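Local coordinates for protein RNA-dependent RNA polymerase (Dera Ghazi Khan orthonairovirus, PDB 6DX2) that carries an N-terminal viral OTU cysteine-protease domain with deubiquitinase activity, the whole polypeptide probably acting as the RNA-directed RNA polymerase of the virus, at residues 43-48 and 53-58; 103-108 and 131-136. All coordinates share one frame; numbering follows the deposited sequence.

Contact 1: residues 43-48 and 53-58; sequences FFYSVS and ESLSEW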
loop_
_atom_site.group_PDB
_atom_site.type_symbol
_atom_site.label_atom_id
_atom_site.label_comp_id
_atom_site.label_asym_id
_atom_site.label_seq_id
_atom_site.Cartn_x
_atom_site.Cartn_y
_atom_site.Cartn_z
ATOM N N PHE A 43 -7.333 -1.729 -4.096
ATOM C CA PHE A 43 -6.349 -1.336 -3.101
ATOM C C PHE A 43 -6.972 -1.464 -1.725
ATOM O O PHE A 43 -6.377 -2.057 -0.819
ATOM C CB PHE A 43 -5.882 0.104 -3.374
ATOM C CG PHE A 43 -4.974 0.646 -2.311
ATOM C CD1 PHE A 43 -3.597 0.575 -2.477
ATOM C CD2 PHE A 43 -5.496 1.154 -1.133
ATOM C CE1 PHE A 43 -2.740 1.053 -1.478
ATOM C CE2 PHE A 43 -4.636 1.622 -0.102
ATOM C CZ PHE A 43 -3.247 1.568 -0.309
ATOM N N PHE A 44 -8.237 -1.038 -1.611
ATOM C CA PHE A 44 -8.937 -1.032 -0.340
ATOM C C PHE A 44 -9.417 -2.413 0.030
ATOM O O PHE A 44 -9.410 -2.747 1.202
ATOM C CB PHE A 44 -10.086 0.005 -0.399
ATOM C CG PHE A 44 -9.576 1.409 -0.825
ATOM C CD1 PHE A 44 -8.861 2.222 0.081
ATOM C CD2 PHE A 44 -9.671 1.798 -2.175
ATOM C CE1 PHE A 44 -8.367 3.470 -0.346
ATOM C CE2 PHE A 44 -9.166 2.992 -2.614
ATOM C CZ PHE A 44 -8.495 3.829 -1.714
ATOM N N TYR A 45 -9.820 -3.228 -0.951
ATOM C CA TYR A 45 -10.102 -4.641 -0.671
ATOM C C TYR A 45 -8.868 -5.305 -0.103
ATOM O O TYR A 45 -8.956 -6.129 0.821
ATOM C CB TYR A 45 -10.463 -5.396 -1.933
ATOM C CG TYR A 45 -11.781 -5.011 -2.597
ATOM C CD1 TYR A 45 -12.774 -4.284 -1.891
ATOM C CD2 TYR A 45 -11.949 -5.238 -3.958
ATOM C CE1 TYR A 45 -13.996 -3.906 -2.549
ATOM C CE2 TYR A 45 -13.102 -4.826 -4.609
ATOM C CZ TYR A 45 -14.110 -4.168 -3.906
ATOM O OH TYR A 45 -15.252 -3.773 -4.570
ATOM N N SER A 46 -7.710 -4.995 -0.699
ATOM C CA SER A 46 -6.487 -5.685 -0.337
ATOM C C SER A 46 -6.073 -5.341 1.080
ATOM O O SER A 46 -5.687 -6.244 1.856
ATOM C CB SER A 46 -5.397 -5.332 -1.332
ATOM O OG SER A 46 -5.668 -5.914 -2.594
ATOM N N VAL A 47 -6.093 -4.048 1.411
ATOM C CA VAL A 47 -5.754 -3.619 2.768
ATOM C C VAL A 47 -6.747 -4.201 3.764
ATOM O O VAL A 47 -6.351 -4.731 4.812
ATOM C CB VAL A 47 -5.724 -2.089 2.834
ATOM C CG1 VAL A 47 -5.702 -1.629 4.317
ATOM C CG2 VAL A 47 -4.495 -1.658 2.076
ATOM N N SER A 48 -8.053 -4.199 3.410
ATOM C CA SER A 48 -9.028 -4.780 4.316
ATOM C C SER A 48 -8.737 -6.277 4.520
ATOM O O SER A 48 -8.824 -6.794 5.636
ATOM C CB SER A 48 -10.451 -4.587 3.770
ATOM O OG SER A 48 -11.444 -5.086 4.663
ATOM N N GLU A 53 -8.947 -10.087 7.409
ATOM C CA GLU A 53 -9.246 -11.360 6.743
ATOM C C GLU A 53 -10.643 -11.339 6.155
ATOM O O GLU A 53 -11.340 -12.353 6.099
ATOM C CB GLU A 53 -9.058 -12.562 7.689
ATOM C CG GLU A 53 -7.624 -12.718 8.202
ATOM C CD GLU A 53 -6.629 -13.328 7.177
ATOM O OE1 GLU A 53 -5.416 -13.050 7.313
ATOM O OE2 GLU A 53 -7.023 -14.088 6.261
ATOM N N SER A 54 -11.054 -10.162 5.701
ATOM C CA SER A 54 -12.366 -9.963 5.132
ATOM C C SER A 54 -12.273 -8.715 4.272
ATOM O O SER A 54 -11.430 -7.855 4.513
ATOM C CB SER A 54 -13.416 -9.791 6.227
ATOM O OG SER A 54 -14.582 -9.182 5.714
ATOM N N LEU A 55 -13.163 -8.626 3.269
ATOM C CA LEU A 55 -13.202 -7.460 2.406
ATOM C C LEU A 55 -14.165 -6.398 2.908
ATOM O O LEU A 55 -14.184 -5.277 2.370
ATOM C CB LEU A 55 -13.614 -7.872 0.982
ATOM C CG LEU A 55 -12.752 -8.916 0.293
ATOM C CD1 LEU A 55 -13.107 -9.038 -1.155
ATOM C CD2 LEU A 55 -11.255 -8.560 0.439
ATOM N N SER A 56 -14.948 -6.724 3.928
ATOM C CA SER A 56 -16.106 -5.896 4.243
ATOM C C SER A 56 -15.746 -4.557 4.864
ATOM O O SER A 56 -16.635 -3.695 4.946
ATOM C CB SER A 56 -17.048 -6.645 5.178
ATOM O OG SER A 56 -16.456 -6.824 6.448
ATOM N N GLU A 57 -14.497 -4.374 5.314
ATOM C CA GLU A 57 -14.034 -3.160 5.969
ATOM C C GLU A 57 -13.408 -2.152 5.003
ATOM O O GLU A 57 -12.873 -1.127 5.440
ATOM C CB GLU A 57 -13.047 -3.523 7.069
ATOM C CG GLU A 57 -13.712 -4.222 8.231
ATOM C CD GLU A 57 -13.833 -5.734 8.054
ATOM O OE1 GLU A 57 -13.385 -6.273 7.018
ATOM O OE2 GLU A 57 -14.397 -6.396 8.955
ATOM N N TRP A 58 -13.539 -2.387 3.697
ATOM C CA TRP A 58 -12.795 -1.580 2.735
ATOM C C TRP A 58 -13.247 -0.125 2.735
ATOM O O TRP A 58 -12.421 0.785 2.597
ATOM C CB TRP A 58 -12.934 -2.209 1.339
ATOM C CG TRP A 58 -14.264 -2.044 0.685
ATOM C CD1 TRP A 58 -15.332 -2.892 0.782
ATOM C CD2 TRP A 58 -14.652 -1.013 -0.221
ATOM N NE1 TRP A 58 -16.369 -2.431 0.029
ATOM C CE2 TRP A 58 -15.972 -1.287 -0.613
ATOM C CE3 TRP A 58 -14.002 0.113 -0.744
ATOM C CZ2 TRP A 58 -16.699 -0.454 -1.495
ATOM C CZ3 TRP A 58 -14.714 0.942 -1.610
ATOM C CH2 TRP A 58 -16.059 0.637 -1.986
#

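Contact 2: residues 103-108 and 131-136; sequences VEAEIL and TKYGPG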
loop_
_atom_site.group_PDB
_atom_site.type_symbol
_atom_site.label_atom_id
_atom_site.label_comp_id
_atom_site.label_asym_id
_atom_site.label_seq_id
_atom_site.Cartn_x
_atom_site.Cartn_y
_atom_site.Cartn_z
ATOM N N VAL A 103 -0.339 7.275 -2.840
ATOM C CA VAL A 103 -0.899 8.373 -2.039
ATOM C C VAL A 103 -1.600 7.822 -0.807
ATOM O O VAL A 103 -1.383 8.294 0.318
ATOM C CB VAL A 103 -1.877 9.206 -2.886
ATOM C CG1 VAL A 103 -2.645 10.148 -1.978
ATOM C CG2 VAL A 103 -1.113 10.002 -3.926
ATOM N N GLU A 104 -2.425 6.777 -1.011
ATOM C CA GLU A 104 -3.141 6.129 0.070
ATOM C C GLU A 104 -2.233 5.240 0.918
ATOM O O GLU A 104 -2.475 5.107 2.115
ATOM C CB GLU A 104 -4.289 5.277 -0.507
ATOM C CG GLU A 104 -5.388 6.191 -1.037
ATOM C CD GLU A 104 -4.992 6.909 -2.291
ATOM O OE1 GLU A 104 -4.269 6.325 -3.157
ATOM O OE2 GLU A 104 -5.357 8.104 -2.377
ATOM N N ALA A 105 -1.225 4.612 0.326
ATOM C CA ALA A 105 -0.304 3.829 1.146
ATOM C C ALA A 105 0.425 4.731 2.134
ATOM O O ALA A 105 0.561 4.411 3.326
ATOM C CB ALA A 105 0.700 3.123 0.235
ATOM N N GLU A 106 0.869 5.886 1.664
ATOM C CA GLU A 106 1.555 6.820 2.558
ATOM C C GLU A 106 0.630 7.245 3.694
ATOM O O GLU A 106 1.012 7.195 4.869
ATOM C CB GLU A 106 2.040 8.022 1.768
ATOM C CG GLU A 106 2.572 9.162 2.660
ATOM C CD GLU A 106 3.219 10.229 1.824
ATOM O OE1 GLU A 106 2.446 10.878 1.123
ATOM O OE2 GLU A 106 4.465 10.439 1.904
ATOM N N ILE A 107 -0.609 7.610 3.361
ATOM C CA ILE A 107 -1.545 8.092 4.392
ATOM C C ILE A 107 -1.911 6.974 5.358
ATOM O O ILE A 107 -1.886 7.148 6.590
ATOM C CB ILE A 107 -2.802 8.699 3.754
ATOM C CG1 ILE A 107 -2.469 9.992 3.017
ATOM C CG2 ILE A 107 -3.823 9.035 4.834
ATOM C CD1 ILE A 107 -3.694 10.597 2.151
ATOM N N LEU A 108 -2.270 5.802 4.822
ATOM C CA LEU A 108 -2.701 4.725 5.717
ATOM C C LEU A 108 -1.588 4.283 6.654
ATOM O O LEU A 108 -1.847 3.902 7.793
ATOM C CB LEU A 108 -3.180 3.506 4.889
ATOM C CG LEU A 108 -4.148 2.627 5.651
ATOM C CD1 LEU A 108 -5.318 3.262 6.253
ATOM C CD2 LEU A 108 -4.640 1.563 4.616
ATOM N N THR A 131 8.509 -0.168 -2.680
ATOM C CA THR A 131 8.427 1.099 -1.956
ATOM C C THR A 131 7.773 0.832 -0.624
ATOM O O THR A 131 6.724 0.209 -0.570
ATOM C CB THR A 131 7.633 2.123 -2.751
ATOM O OG1 THR A 131 8.196 2.227 -4.063
ATOM C CG2 THR A 131 7.721 3.476 -2.120
ATOM N N LYS A 132 8.401 1.271 0.462
ATOM C CA LYS A 132 7.913 0.935 1.784
ATOM C C LYS A 132 7.544 2.227 2.493
ATOM O O LYS A 132 8.346 3.169 2.553
ATOM C CB LYS A 132 8.966 0.157 2.542
ATOM C CG LYS A 132 8.622 -0.110 4.020
ATOM C CD LYS A 132 9.595 -1.151 4.647
ATOM C CE LYS A 132 10.858 -0.398 5.141
ATOM N NZ LYS A 132 10.649 0.200 6.538
ATOM N N TYR A 133 6.342 2.258 3.039
ATOM C CA TYR A 133 5.814 3.425 3.743
ATOM C C TYR A 133 5.726 3.026 5.209
ATOM O O TYR A 133 4.944 2.145 5.553
ATOM C CB TYR A 133 4.437 3.806 3.212
ATOM C CG TYR A 133 4.497 4.280 1.796
ATOM C CD1 TYR A 133 4.706 5.607 1.514
ATOM C CD2 TYR A 133 4.371 3.376 0.723
ATOM C CE1 TYR A 133 4.771 6.069 0.203
ATOM C CE2 TYR A 133 4.461 3.853 -0.609
ATOM C CZ TYR A 133 4.680 5.170 -0.821
ATOM O OH TYR A 133 4.779 5.689 -2.084
ATOM N N GLY A 134 6.556 3.620 6.045
ATOM C CA GLY A 134 6.592 3.263 7.455
ATOM C C GLY A 134 7.876 2.575 7.828
ATOM O O GLY A 134 8.568 2.002 6.996
ATOM N N PRO A 135 8.202 2.588 9.122
ATOM C CA PRO A 135 9.533 2.147 9.570
ATOM C C PRO A 135 9.664 0.663 9.837
ATOM O O PRO A 135 10.751 0.231 10.266
ATOM C CB PRO A 135 9.702 2.922 10.880
ATOM C CG PRO A 135 8.311 2.937 11.426
ATOM C CD PRO A 135 7.402 3.185 10.208
ATOM N N GLY A 136 8.629 -0.114 9.596
ATOM C CA GLY A 136 8.578 -1.475 10.066
ATOM C C GLY A 136 9.168 -2.455 9.067
ATOM O O GLY A 136 9.691 -2.105 8.018
#

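Contact 1: residues 43-48 and 53-58
Trp58 lies beside Tyr45, its side chain running the same way, and can be followed outward from the backbone. Trp58 CB rests on the helix itself, 3.6 Å from Phe44 O. With chi1 at 73°, CG is tucked between the backbone N and the carbonyl carbon, which turns a face of the indole to Tyr45. Trp58 CG then meets Tyr45 CD1 at 3.7 Å, and Tyr45 CE1 stands over the same face, reaching CD1 and NE1 of the indole in turn. This is a T-shaped stack, tyrosine edge to tryptophan face, with the planes at 81°. The benzene side of the indole turns its edge to the helix, Trp58 CE3 lying 3.9 Å from Phe44 CB. Beyond the stack, Tyr45 OH is hydrogen-bonded to Asp39 and Asn41.

One turn further on, Ser48 OG donates to Ser54 O (2.8 Å) and takes a weak bond from Glu57 N (3.2 Å), so one hydroxyl ties two points of the connection. Ser54 OG accepts from Ser56 N in an ST turn, leading into the type I turn of Leu55 to Trp58. Together these form a tight connection between helices 42-52 and 58-71, folded back on the first of them, the helix that begins at the cysteine of the Asp-Gly-Asn-Cys signature of OTU cysteine proteases.

Contact 2: residues 103-108 and 131-136
Tyr133 turns one face of its ring to the backbone of Ala105 and Glu106, joining helix 102-112 to the central mixed sheet of the OTU fold, a helix-on-sheet contact. Glu106 N sits 3.8 Å above the ring plane, displaced toward the rim, so the phenol lies against the helix surface instead of pointing into it.

The two long sides of the ring have different neighbours. On one, Tyr133 CD2 meets the methyl of Ala105, 3.7 Å from Ala105 CB, with CE2 only slightly farther off. On the other, Tyr133 CD1 approaches Glu106 CA at 3.5 Å, and Glu106 CB spans CD1 and CE1. The ring thus straddles two successive helix residues, and the contact is made by van der Waals packing without a hydrogen bond between the segments. Glu106 gives the tyrosine only the base of its side chain: CG is anti to the backbone N (chi1 171°) and the chain runs on extended, carrying the carboxylate to Gln78 N. Val18 of the neighbouring strand also packs on Tyr133, while Ile116 holds its backbone in the sheet.

Lys132 leaves the strand on the opposite side to Tyr133, where it makes cation-pi contacts with Trp11 and Tyr19. Its chain bends back over the turn after the strand, and Lys132 NZ donates to Gly134 O at 2.8 Å and to Gly136 O at 2.9 Å, lying in the plane of each carbonyl.

Contact 2 is buried near the middle of the domain, whereas contact 1 is partly buried and lies farther out, their centres about 16 Å apart. Their chemistry follows from this. The short-range contact 1 combines an aromatic stack with hydroxyl and backbone bonds along a partly exposed connection; the long-range contact 2 relies on van der Waals packing of an aromatic face on helix backbone and a methyl. No element is shared, but helices 42-52 and 102-112 pack directly: Val47 CG1 lies 3.4 Å from Leu108 CD2, and Phe43 CE2 is 3.7 Å from Glu104 CB. Together they run from connection to helix, helix to helix, and helix to sheet.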